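Local coordinates for protein putative aspartyl-tRNA synthetase (Leishmania major, PDB 6OD8) that probably charges tRNA(Asp) with L-aspartate at the expense of ATP, releasing AMP and diphosphate, as a class II aminoacyl-tRNA synthetase, at residues L400-M405 with E439-D444; N412-E417 with E430-K435; E417-A420 with D424-T427; D449-S454 with D474-G479. One frame throughout, in Å; residues are numbered along the deposited sequence.

Contact 1 of 4, residues L400-M405 with E439-D444; sequences LRINYM and ERYGTD. With EDO (1,2-ethanediol), chain K.
Leu-400 lays its branched end on the ring of Tyr-441, the last helical residue of 427-441, in a clear example of a CH-pi contact. With CG anti to the backbone N (chi1 -176°), the side chain crosses the tyrosine at about a right angle. CD2 sits over one ring face, 4.0 Å from the centroid of the Tyr-441 ring and nearest the root of the ring, 3.6 Å from its CG. The same methyl reaches on to Thr-443 CG2 at 4.0 Å. Where the backbone of this strand meets the turn beyond the helix, a water bridges Leu-400 N and Thr-443 OG1; that hydroxyl is also bonded to Phe-445 O. Two residues on, CD1 of Ile-402, carried out on an extended chain (chi2 177°), comes within 3.8 Å of Tyr-441 CE2, obliquely to the ring. Arg-440 CG lies over the face opposite Leu-400, leaving the ring between two aliphatic groups, while Tyr-441 OH is bonded to Asp-386 and takes a weak bond from Arg-440 NE. Asp-386 also forms a salt bridge with Arg-440, giving both polar ends a common partner. Asn-403 then ends the strand as N-cap of the next helix: its OD1 accepts Met-405 N at 2.7 Å, with the donor 50° out of the carbonyl plane. Strand 400-403, two helices and the parallel neighbouring strand 445-449 make up a beta-alpha-beta crossover, and this contact seats the end of its second helix on the sheet of the class II synthetase domain.

Contact 2 of 4, residues N412-E417 with E430-K435; sequences NTVLDE and EKLLGK. With EDO (1,2-ethanediol), chain J.
Leu-432 reaches out from helix 427-441 and places a single methyl, CD2, against two residues of the loop that follows helix 404-412. Val-414 and Leu-415 both slide past it in the opposite direction and touch through their end methyls. Val-414 touches through CG2, which lies 3.8 Å from Leu-432 CD2. Leu-415 comes from another side: its backbone does not aim it at the helix, but the chain runs on extended to CD1 (chi2 179°), and the other branch, CD2, is the one that comes to 3.9 Å from Leu-432 CD2. At that shared methyl the directions to the two loop methyls differ by roughly 75°, and Leu-432 CD2 therefore fits into the angle between them. The other branch of Leu-432 is a little farther off, with its CD1 4.3 Å from Val-414 CG2. On the helix side, CG of Leu-432 lies anti to the backbone N (chi1 180°), which sends the branch toward the loop, where CD2 meets both residues; the same side chain also touches Leu-411 of helix 404-412. On the far side of the loop, a 1,2-ethanediol, probably from the crystallisation liquor, donates from O2 to Asp-416 OD1 at 2.8 Å, although this aspartate is poorly ordered. The loop also has polar bonds of its own, among them those of Asn-412 with Lys-418 and Met-419. Here, at the surface, the attraction consists of methyl groups in van der Waals contact; it buries only 94 Å² and, being non-directional, suggests that fit of shape, more than bond direction, governs this touch.

Contact 3 of 4, residues E417-A420 with D424-T427; sequences EKMA and DINT. With EDO (1,2-ethanediol), chain J.
Met-419 and the backbone at Asp-424 and Ile-425 meet inside the connection between helix 404-412 and helix 427-441, where an irregular loop folds back on itself before the second helix begins. The terminal methyl of the methionine does all the touching. Its chain runs extended through chi2 and then bends at the sulfur (chi3 65°), which turns CE toward the second half of the loop. There Met-419 CE lies 3.3 Å from Asp-424 O, a close approach of a methyl to a carbonyl oxygen. The oxygen is found roughly off the end of the methyl, at an SD-CE...O angle of about 145°. Asp-424 takes part through its carbonyl because its side chain sets off away from Met-419. A second neighbour of the methyl is Ile-425, whose CG1 lies 4.1 Å from Met-419 CE and adds a purely apolar touch. Both side chains also rest on helix 404-412, Met-419 on Ile-408 and Ile-425 on Ile-408, Tyr-404 and Leu-411. Bonds to neighbouring residues hold the first half of the loop: Met-419 N donates to Asn-412 OD1, and Lys-418 NZ binds Asn-412 O as well as O1 of a 1,2-ethanediol, 3.3 Å from NZ. At the other end Asn-426 is the N-cap of the following helix, its OD1 receiving weak bonds from Thr-428 N and Asn-429 N. The arrangement is thus a helix-loop-helix connection within the class II synthetase domain, its loop packed on the helix before it and its second helix beginning with an asparagine N-cap.

Contact 4 of 4, residues D449-S454 with D474-G479; sequences DRFPSS and DMFIRG. With EDO (1,2-ethanediol), chain E.
An off-stagger first torsion in Phe-451 (chi1 -96°) and, in Asp-474, CG anti to the carbonyl carbon (chi1 -88°) bring the aromatic ring and the carboxylate together. The two side chains cross at about a right angle, with ring and carboxylate planes 39° apart. Asp-474 OD1 stands over one face, offset toward the rim, while the rim itself is met by OD2, 3.4 Å from Phe-451 CZ, and by CB, 3.6 Å from Phe-451 CE2. The carboxylate would be expected to be mildly repelled by the ring, so its place is probably set by Arg-456 and Ser-484, which both hold OD1. Phe-476 comes up in the plane of the same ring and meets it rim to rim, its CZ 4.4 Å from Phe-451 CZ. On the other side of the loop Asp-449 OD2 takes a weak bond from a 1,2-ethanediol and another bond from Tyr-325. The residues belong to the largely antiparallel sheet of the class II synthetase domain: Phe-451 follows strand 445-449, while Asp-474 and Phe-476 lie on strand 472-477, flanked by 445-449 and 480-487. Phe-476 stacks with Phe-446, and Met-475, pointing away from Phe-451, packs on helix 325-342.

Followed from the N terminus, the chain first enters contact 1, which closes the loop from strand 400-403 through two helices to the end of helix 427-441. Nested within that loop, contact 2 brings the segment after helix 404-412 back to the second helix, and contact 3, sharing Glu-417 with contact 2, closes the innermost and shortest turn. Contact 4 comes later, in series, and ties the exit of strand 445-449 to strand 472-477. The two systems join at the sheet: Tyr-404 N probably bonds to Asp-449 O, and Asp-444 O to Arg-478 N. Thus a helical crossover is fastened to one region of the sheet.

Contact 1 of 4, residues L400-M405 with E439-D444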
loop_
_atom_site.group_PDB
_atom_site.type_symbol
_atom_site.label_atom_id
_atom_site.label_comp_id
_atom_site.label_asym_id
_atom_site.label_seq_id
_atom_site.Cartn_x
_atom_site.Cartn_y
_atom_site.Cartn_z
ATOM N N LEU A 400 -18.151 17.593 12.672
ATOM C CA LEU A 400 -18.747 17.672 14.008
ATOM C C LEU A 400 -17.993 16.842 15.052
ATOM O O LEU A 400 -17.683 15.670 14.830
ATOM C CB LEU A 400 -20.200 17.200 13.937
ATOM C CG LEU A 400 -21.025 17.299 15.207
ATOM C CD1 LEU A 400 -21.283 18.775 15.415
ATOM C CD2 LEU A 400 -22.330 16.533 15.007
ATOM N N ARG A 401 -17.743 17.455 16.211
ATOM C CA ARG A 401 -17.145 16.816 17.378
ATOM C C ARG A 401 -18.110 17.010 18.536
ATOM O O ARG A 401 -18.585 18.126 18.742
ATOM C CB ARG A 401 -15.796 17.452 17.744
ATOM C CG ARG A 401 -14.768 17.482 16.639
ATOM C CD ARG A 401 -13.465 18.102 17.134
ATOM N NE ARG A 401 -12.460 18.181 16.070
ATOM C CZ ARG A 401 -11.232 18.661 16.242
ATOM N NH1 ARG A 401 -10.852 19.095 17.442
ATOM N NH2 ARG A 401 -10.387 18.711 15.213
ATOM N N ILE A 402 -18.426 15.931 19.262
ATOM C CA ILE A 402 -19.253 15.997 20.466
ATOM C C ILE A 402 -18.500 15.255 21.558
ATOM O O ILE A 402 -18.040 14.128 21.345
ATOM C CB ILE A 402 -20.661 15.392 20.268
ATOM C CG1 ILE A 402 -21.381 16.056 19.090
ATOM C CG2 ILE A 402 -21.522 15.559 21.548
ATOM C CD1 ILE A 402 -22.746 15.450 18.795
ATOM N N ASN A 403 -18.349 15.902 22.704
ATOM C CA ASN A 403 -17.780 15.235 23.866
ATOM C C ASN A 403 -18.609 14.005 24.228
ATOM O O ASN A 403 -19.844 14.018 24.144
ATOM C CB ASN A 403 -17.734 16.219 25.037
ATOM C CG ASN A 403 -17.353 15.556 26.319
ATOM O OD1 ASN A 403 -18.209 15.112 27.083
ATOM N ND2 ASN A 403 -16.063 15.467 26.570
ATOM N N TYR A 404 -17.917 12.940 24.641
ATOM C CA TYR A 404 -18.565 11.686 25.003
ATOM C C TYR A 404 -19.685 11.887 26.030
ATOM O O TYR A 404 -20.759 11.275 25.920
ATOM C CB TYR A 404 -17.511 10.713 25.547
ATOM C CG TYR A 404 -18.026 9.314 25.780
ATOM C CD1 TYR A 404 -17.920 8.353 24.791
ATOM C CD2 TYR A 404 -18.608 8.949 27.003
ATOM C CE1 TYR A 404 -18.385 7.067 24.989
ATOM C CE2 TYR A 404 -19.077 7.658 27.215
ATOM C CZ TYR A 404 -18.964 6.725 26.203
ATOM O OH TYR A 404 -19.425 5.438 26.382
ATOM N N MET A 405 -19.463 12.737 27.037
ATOM C CA MET A 405 -20.502 12.906 28.054
ATOM C C MET A 405 -21.728 13.592 27.480
ATOM O O MET A 405 -22.849 13.288 27.895
ATOM C CB MET A 405 -19.961 13.676 29.261
ATOM C CG MET A 405 -18.913 12.884 30.035
ATOM S SD MET A 405 -18.425 13.736 31.562
ATOM C CE MET A 405 -17.225 14.893 30.895
ATOM N N GLU A 439 -30.329 13.701 12.732
ATOM C CA GLU A 439 -31.551 14.485 12.835
ATOM C C GLU A 439 -31.283 15.878 13.388
ATOM O O GLU A 439 -31.880 16.851 12.922
ATOM C CB GLU A 439 -32.569 13.736 13.694
ATOM C CG GLU A 439 -33.026 12.427 13.050
ATOM C CD GLU A 439 -34.016 11.639 13.900
ATOM O OE1 GLU A 439 -34.203 11.988 15.088
ATOM O OE2 GLU A 439 -34.603 10.665 13.366
ATOM N N ARG A 440 -30.372 16.002 14.359
ATOM C CA ARG A 440 -30.109 17.296 14.997
ATOM C C ARG A 440 -29.190 18.170 14.157
ATOM O O ARG A 440 -29.482 19.352 13.934
ATOM C CB ARG A 440 -29.471 17.109 16.376
ATOM C CG ARG A 440 -29.367 18.443 17.144
ATOM C CD ARG A 440 -28.836 18.272 18.555
ATOM N NE ARG A 440 -28.483 19.552 19.188
ATOM C CZ ARG A 440 -29.373 20.414 19.668
ATOM N NH1 ARG A 440 -30.668 20.148 19.562
ATOM N NH2 ARG A 440 -28.972 21.543 20.253
ATOM N N TYR A 441 -28.064 17.597 13.709
ATOM C CA TYR A 441 -26.974 18.322 13.065
ATOM C C TYR A 441 -26.932 18.154 11.556
ATOM O O TYR A 441 -26.234 18.928 10.895
ATOM C CB TYR A 441 -25.609 17.881 13.634
ATOM C CG TYR A 441 -25.513 18.166 15.134
ATOM C CD1 TYR A 441 -25.219 19.445 15.603
ATOM C CD2 TYR A 441 -25.748 17.164 16.070
ATOM C CE1 TYR A 441 -25.161 19.718 16.973
ATOM C CE2 TYR A 441 -25.671 17.418 17.431
ATOM C CZ TYR A 441 -25.377 18.700 17.882
ATOM O OH TYR A 441 -25.327 18.988 19.243
ATOM N N GLY A 442 -27.609 17.141 11.010
ATOM C CA GLY A 442 -27.695 16.975 9.564
ATOM C C GLY A 442 -26.533 16.272 8.914
ATOM O O GLY A 442 -26.387 16.352 7.687
ATOM N N THR A 443 -25.709 15.559 9.683
ATOM C CA THR A 443 -24.494 14.966 9.156
ATOM C C THR A 443 -24.458 13.471 9.448
ATOM O O THR A 443 -24.977 13.005 10.467
ATOM C CB THR A 443 -23.229 15.636 9.716
ATOM O OG1 THR A 443 -22.075 15.044 9.105
ATOM C CG2 THR A 443 -23.152 15.482 11.227
ATOM N N ASP A 444 -23.865 12.730 8.509
ATOM C CA ASP A 444 -23.633 11.292 8.600
ATOM C C ASP A 444 -22.270 10.948 9.187
ATOM O O ASP A 444 -21.950 9.758 9.296
ATOM C CB ASP A 444 -23.713 10.628 7.204
ATOM C CG ASP A 444 -25.058 10.817 6.526
ATOM O OD1 ASP A 444 -26.108 10.609 7.168
ATOM O OD2 ASP A 444 -25.055 11.162 5.327
HETATM C C1 EDO K . -26.969 7.806 10.888
HETATM O O1 EDO K . -28.329 7.423 10.683
HETATM C C2 EDO K . -26.574 8.892 9.908
HETATM O O2 EDO K . -26.355 8.333 8.608
HETATM O O HOH W 1 -19.727 16.367 10.322
#

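Contact 2 of 4, residues N412-E417 with E430-K435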
loop_
_atom_site.group_PDB
_atom_site.type_symbol
_atom_site.label_atom_id
_atom_site.label_comp_id
_atom_site.label_asym_id
_atom_site.label_seq_id
_atom_site.Cartn_x
_atom_site.Cartn_y
_atom_site.Cartn_z
ATOM N N ASN A 412 -29.689 10.013 26.127
ATOM C CA ASN A 412 -30.657 9.998 27.213
ATOM C C ASN A 412 -31.921 10.780 26.879
ATOM O O ASN A 412 -32.927 10.614 27.578
ATOM C CB ASN A 412 -30.019 10.547 28.508
ATOM C CG ASN A 412 -29.130 9.519 29.213
ATOM O OD1 ASN A 412 -29.251 8.319 28.978
ATOM N ND2 ASN A 412 -28.231 9.990 30.076
ATOM N N THR A 413 -31.918 11.620 25.838
ATOM C CA THR A 413 -33.157 12.330 25.523
ATOM C C THR A 413 -34.242 11.397 25.007
ATOM O O THR A 413 -35.424 11.740 25.092
ATOM C CB THR A 413 -32.936 13.444 24.494
ATOM O OG1 THR A 413 -32.503 12.892 23.255
ATOM C CG2 THR A 413 -31.937 14.483 24.997
ATOM N N VAL A 414 -33.879 10.230 24.481
ATOM C CA VAL A 414 -34.852 9.272 23.974
ATOM C C VAL A 414 -34.848 7.964 24.751
ATOM O O VAL A 414 -35.655 7.085 24.448
ATOM C CB VAL A 414 -34.640 8.992 22.470
ATOM C CG1 VAL A 414 -34.749 10.270 21.666
ATOM C CG2 VAL A 414 -33.292 8.340 22.247
ATOM N N LEU A 415 -33.960 7.798 25.733
ATOM C CA LEU A 415 -33.873 6.558 26.496
ATOM C C LEU A 415 -34.667 6.646 27.793
ATOM O O LEU A 415 -34.642 7.669 28.488
ATOM C CB LEU A 415 -32.421 6.198 26.820
ATOM C CG LEU A 415 -31.493 5.863 25.656
ATOM C CD1 LEU A 415 -30.097 5.571 26.188
ATOM C CD2 LEU A 415 -32.057 4.692 24.867
ATOM N N ASP A 416 -35.373 5.559 28.115
ATOM C CA ASP A 416 -36.021 5.432 29.415
ATOM C C ASP A 416 -35.042 4.935 30.472
ATOM O O ASP A 416 -35.104 5.354 31.635
ATOM C CB ASP A 416 -37.224 4.490 29.307
ATOM C CG ASP A 416 -38.478 5.197 28.812
ATOM O OD1 ASP A 416 -38.914 6.164 29.478
ATOM O OD2 ASP A 416 -39.015 4.792 27.754
ATOM N N GLU A 417 -34.143 4.031 30.090
ATOM C CA GLU A 417 -33.070 3.571 30.966
ATOM C C GLU A 417 -31.884 4.506 30.754
ATOM O O GLU A 417 -31.080 4.315 29.834
ATOM C CB GLU A 417 -32.711 2.118 30.672
ATOM N N GLU A 430 -24.744 2.867 19.275
ATOM C CA GLU A 430 -24.031 3.713 18.306
ATOM C C GLU A 430 -24.942 4.114 17.150
ATOM O O GLU A 430 -24.883 5.255 16.669
ATOM C CB GLU A 430 -22.761 3.027 17.765
ATOM C CG GLU A 430 -23.008 1.816 16.837
ATOM C CD GLU A 430 -21.741 1.250 16.182
ATOM O OE1 GLU A 430 -20.652 1.855 16.294
ATOM O OE2 GLU A 430 -21.841 0.179 15.548
ATOM N N LYS A 431 -25.797 3.195 16.687
ATOM C CA LYS A 431 -26.681 3.549 15.585
ATOM C C LYS A 431 -27.754 4.524 16.043
ATOM O O LYS A 431 -28.105 5.447 15.298
ATOM C CB LYS A 431 -27.294 2.300 14.943
ATOM C CG LYS A 431 -26.478 1.867 13.715
ATOM C CD LYS A 431 -27.193 0.885 12.801
ATOM C CE LYS A 431 -26.647 -0.521 12.989
ATOM N NZ LYS A 431 -26.310 -1.175 11.689
ATOM N N LEU A 432 -28.265 4.362 17.268
ATOM C CA LEU A 432 -29.215 5.343 17.781
ATOM C C LEU A 432 -28.558 6.717 17.883
ATOM O O LEU A 432 -29.143 7.726 17.471
ATOM C CB LEU A 432 -29.772 4.895 19.137
ATOM C CG LEU A 432 -30.784 5.842 19.794
ATOM C CD1 LEU A 432 -31.965 6.091 18.880
ATOM C CD2 LEU A 432 -31.294 5.272 21.137
ATOM N N LEU A 433 -27.307 6.761 18.350
ATOM C CA LEU A 433 -26.613 8.032 18.477
ATOM C C LEU A 433 -26.423 8.692 17.123
ATOM O O LEU A 433 -26.638 9.905 16.981
ATOM C CB LEU A 433 -25.265 7.829 19.176
ATOM C CG LEU A 433 -24.375 9.063 19.313
ATOM C CD1 LEU A 433 -25.081 10.176 20.124
ATOM C CD2 LEU A 433 -23.006 8.717 19.925
ATOM N N GLY A 434 -26.037 7.911 16.112
ATOM C CA GLY A 434 -25.837 8.473 14.788
ATOM C C GLY A 434 -27.123 8.987 14.169
ATOM O O GLY A 434 -27.110 9.978 13.438
ATOM N N LYS A 435 -28.252 8.325 14.451
ATOM C CA LYS A 435 -29.540 8.835 13.989
ATOM C C LYS A 435 -29.878 10.155 14.669
ATOM O O LYS A 435 -30.314 11.109 14.013
ATOM C CB LYS A 435 -30.646 7.800 14.230
HETATM C C1 EDO J . -37.063 10.511 27.379
HETATM O O1 EDO J . -37.249 10.935 28.736
HETATM C C2 EDO J . -37.826 9.221 27.118
HETATM O O2 EDO J . -38.125 8.592 28.373
#

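Contact 3 of 4, residues E417-A420 with D424-T427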
loop_
_atom_site.group_PDB
_atom_site.type_symbol
_atom_site.label_atom_id
_atom_site.label_comp_id
_atom_site.label_asym_id
_atom_site.label_seq_id
_atom_site.Cartn_x
_atom_site.Cartn_y
_atom_site.Cartn_z
ATOM N N GLU A 417 -34.143 4.031 30.090
ATOM C CA GLU A 417 -33.070 3.571 30.966
ATOM C C GLU A 417 -31.884 4.506 30.754
ATOM O O GLU A 417 -31.080 4.315 29.834
ATOM C CB GLU A 417 -32.711 2.118 30.672
ATOM N N LYS A 418 -31.777 5.524 31.611
ATOM C CA LYS A 418 -30.751 6.547 31.446
ATOM C C LYS A 418 -29.361 5.949 31.639
ATOM O O LYS A 418 -29.143 5.119 32.522
ATOM C CB LYS A 418 -30.978 7.689 32.445
ATOM C CG LYS A 418 -32.391 8.315 32.401
ATOM C CD LYS A 418 -32.595 9.136 31.129
ATOM C CE LYS A 418 -34.026 9.629 31.006
ATOM N NZ LYS A 418 -34.178 10.549 29.854
ATOM N N MET A 419 -28.417 6.379 30.809
ATOM C CA MET A 419 -27.037 5.946 30.919
ATOM C C MET A 419 -26.238 6.902 31.793
ATOM O O MET A 419 -26.499 8.107 31.824
ATOM C CB MET A 419 -26.390 5.864 29.538
ATOM C CG MET A 419 -27.075 4.888 28.625
ATOM S SD MET A 419 -26.416 4.995 26.958
ATOM C CE MET A 419 -24.730 4.448 27.145
ATOM N N ALA A 420 -25.243 6.353 32.484
ATOM C CA ALA A 420 -24.308 7.162 33.256
ATOM C C ALA A 420 -23.228 7.730 32.338
ATOM O O ALA A 420 -23.001 7.213 31.239
ATOM C CB ALA A 420 -23.673 6.326 34.365
ATOM N N ASP A 424 -20.884 2.523 28.662
ATOM C CA ASP A 424 -20.350 2.273 27.331
ATOM C C ASP A 424 -21.462 2.354 26.292
ATOM O O ASP A 424 -22.600 1.959 26.548
ATOM C CB ASP A 424 -19.668 0.906 27.274
ATOM C CG ASP A 424 -18.398 0.843 28.123
ATOM O OD1 ASP A 424 -17.793 1.906 28.399
ATOM O OD2 ASP A 424 -18.004 -0.279 28.510
ATOM N N ILE A 425 -21.127 2.873 25.122
ATOM C CA ILE A 425 -22.079 3.007 24.027
ATOM C C ILE A 425 -21.906 1.796 23.106
ATOM O O ILE A 425 -20.994 1.755 22.275
ATOM C CB ILE A 425 -21.893 4.339 23.296
ATOM C CG1 ILE A 425 -22.033 5.493 24.308
ATOM C CG2 ILE A 425 -22.913 4.474 22.188
ATOM C CD1 ILE A 425 -21.975 6.890 23.727
ATOM N N ASN A 426 -22.800 0.804 23.240
ATOM C CA ASN A 426 -22.696 -0.456 22.502
ATOM C C ASN A 426 -23.032 -0.292 21.017
ATOM O O ASN A 426 -22.954 0.817 20.474
ATOM C CB ASN A 426 -23.593 -1.532 23.134
ATOM C CG ASN A 426 -25.089 -1.288 22.896
ATOM O OD1 ASN A 426 -25.661 -1.737 21.902
ATOM N ND2 ASN A 426 -25.719 -0.588 23.817
ATOM N N THR A 427 -23.392 -1.390 20.343
ATOM C CA THR A 427 -23.643 -1.310 18.908
ATOM C C THR A 427 -25.075 -0.892 18.591
ATOM O O THR A 427 -25.306 -0.141 17.636
ATOM C CB THR A 427 -23.310 -2.642 18.231
ATOM O OG1 THR A 427 -21.959 -3.004 18.538
ATOM C CG2 THR A 427 -23.430 -2.503 16.717
HETATM C C1 EDO J . -37.063 10.511 27.379
HETATM O O1 EDO J . -37.249 10.935 28.736
HETATM C C2 EDO J . -37.826 9.221 27.118
HETATM O O2 EDO J . -38.125 8.592 28.373
#

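Contact 4 of 4, residues D449-S454 with D474-G479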
loop_
_atom_site.group_PDB
_atom_site.type_symbol
_atom_site.label_atom_id
_atom_site.label_comp_id
_atom_site.label_asym_id
_atom_site.label_seq_id
_atom_site.Cartn_x
_atom_site.Cartn_y
_atom_site.Cartn_z
ATOM N N ASP A 449 -15.683 12.472 21.481
ATOM C CA ASP A 449 -14.414 12.859 22.079
ATOM C C ASP A 449 -14.352 12.465 23.556
ATOM O O ASP A 449 -15.304 12.700 24.305
ATOM C CB ASP A 449 -14.244 14.373 21.920
ATOM C CG ASP A 449 -12.903 14.846 22.351
ATOM O OD1 ASP A 449 -11.933 14.089 22.136
ATOM O OD2 ASP A 449 -12.815 15.972 22.902
ATOM N N ARG A 450 -13.217 11.880 23.965
ATOM C CA ARG A 450 -12.866 11.574 25.355
ATOM C C ARG A 450 -13.591 10.339 25.876
ATOM O O ARG A 450 -14.482 10.443 26.733
ATOM C CB ARG A 450 -13.148 12.761 26.281
ATOM C CG ARG A 450 -11.998 13.699 26.498
ATOM C CD ARG A 450 -12.262 14.603 27.703
ATOM N NE ARG A 450 -11.076 15.378 28.057
ATOM C CZ ARG A 450 -10.768 15.758 29.293
ATOM N NH1 ARG A 450 -11.565 15.431 30.303
ATOM N NH2 ARG A 450 -9.661 16.458 29.518
ATOM N N PHE A 451 -13.178 9.167 25.414
ATOM C CA PHE A 451 -13.871 7.939 25.779
ATOM C C PHE A 451 -13.519 7.505 27.197
ATOM O O PHE A 451 -12.439 7.833 27.699
ATOM C CB PHE A 451 -13.520 6.817 24.806
ATOM C CG PHE A 451 -14.521 6.654 23.712
ATOM C CD1 PHE A 451 -15.262 5.491 23.594
ATOM C CD2 PHE A 451 -14.741 7.686 22.821
ATOM C CE1 PHE A 451 -16.207 5.338 22.571
ATOM C CE2 PHE A 451 -15.670 7.553 21.816
ATOM C CZ PHE A 451 -16.414 6.377 21.691
ATOM N N PRO A 452 -14.407 6.750 27.849
ATOM C CA PRO A 452 -14.092 6.245 29.188
ATOM C C PRO A 452 -12.904 5.287 29.158
ATOM O O PRO A 452 -12.721 4.514 28.208
ATOM C CB PRO A 452 -15.384 5.534 29.617
ATOM C CG PRO A 452 -16.441 6.054 28.696
ATOM C CD PRO A 452 -15.749 6.324 27.405
ATOM N N SER A 453 -12.105 5.355 30.229
ATOM C CA SER A 453 -10.890 4.555 30.342
ATOM C C SER A 453 -11.191 3.061 30.270
ATOM O O SER A 453 -10.420 2.287 29.689
ATOM C CB SER A 453 -10.178 4.921 31.647
ATOM O OG SER A 453 -9.505 3.812 32.230
ATOM N N SER A 454 -12.323 2.639 30.835
ATOM C CA SER A 454 -12.666 1.225 30.861
ATOM C C SER A 454 -12.886 0.645 29.466
ATOM O O SER A 454 -12.789 -0.576 29.299
ATOM C CB SER A 454 -13.915 1.016 31.725
ATOM O OG SER A 454 -15.026 1.637 31.104
ATOM N N ASP A 474 -13.589 8.374 18.953
ATOM C CA ASP A 474 -14.067 7.497 17.891
ATOM C C ASP A 474 -14.691 8.357 16.800
ATOM O O ASP A 474 -15.308 9.385 17.089
ATOM C CB ASP A 474 -15.142 6.512 18.384
ATOM C CG ASP A 474 -14.573 5.214 18.940
ATOM O OD1 ASP A 474 -13.345 5.112 19.150
ATOM O OD2 ASP A 474 -15.389 4.292 19.181
ATOM N N MET A 475 -14.550 7.914 15.555
ATOM C CA MET A 475 -15.280 8.466 14.422
ATOM C C MET A 475 -16.349 7.501 13.942
ATOM O O MET A 475 -16.150 6.285 13.912
ATOM C CB MET A 475 -14.368 8.762 13.227
ATOM C CG MET A 475 -13.262 9.722 13.522
ATOM S SD MET A 475 -12.228 9.971 12.051
ATOM C CE MET A 475 -11.731 11.673 12.311
ATOM N N PHE A 476 -17.461 8.070 13.487
ATOM C CA PHE A 476 -18.619 7.304 13.061
ATOM C C PHE A 476 -19.031 7.737 11.659
ATOM O O PHE A 476 -19.055 8.934 11.343
ATOM C CB PHE A 476 -19.800 7.491 14.036
ATOM C CG PHE A 476 -19.506 7.027 15.447
ATOM C CD1 PHE A 476 -19.838 5.739 15.847
ATOM C CD2 PHE A 476 -18.894 7.874 16.364
ATOM C CE1 PHE A 476 -19.551 5.294 17.131
ATOM C CE2 PHE A 476 -18.601 7.437 17.657
ATOM C CZ PHE A 476 -18.947 6.152 18.052
ATOM N N ILE A 477 -19.367 6.753 10.830
ATOM C CA ILE A 477 -19.967 6.974 9.521
ATOM C C ILE A 477 -21.294 6.237 9.500
ATOM O O ILE A 477 -21.337 5.029 9.768
ATOM C CB ILE A 477 -19.066 6.471 8.371
ATOM C CG1 ILE A 477 -17.702 7.166 8.387
ATOM C CG2 ILE A 477 -19.760 6.705 7.036
ATOM C CD1 ILE A 477 -16.767 6.690 7.246
ATOM N N ARG A 478 -22.369 6.957 9.175
ATOM C CA ARG A 478 -23.721 6.399 9.183
ATOM C C ARG A 478 -24.002 5.601 10.459
ATOM O O ARG A 478 -24.563 4.505 10.420
ATOM C CB ARG A 478 -23.965 5.536 7.935
ATOM C CG ARG A 478 -23.711 6.226 6.596
ATOM C CD ARG A 478 -24.322 5.416 5.472
ATOM N NE ARG A 478 -23.845 5.841 4.161
ATOM C CZ ARG A 478 -24.452 6.746 3.393
ATOM N NH1 ARG A 478 -25.561 7.333 3.811
ATOM N NH2 ARG A 478 -23.951 7.057 2.197
ATOM N N GLY A 479 -23.605 6.154 11.609
ATOM C CA GLY A 479 -23.944 5.550 12.886
ATOM C C GLY A 479 -23.109 4.353 13.288
ATOM O O GLY A 479 -23.487 3.633 14.225
HETATM C C1 EDO E . -15.524 17.947 21.921
HETATM O O1 EDO E . -14.416 18.043 21.024
HETATM C C2 EDO E . -16.728 18.687 21.340
HETATM O O2 EDO E . -16.714 20.065 21.730
#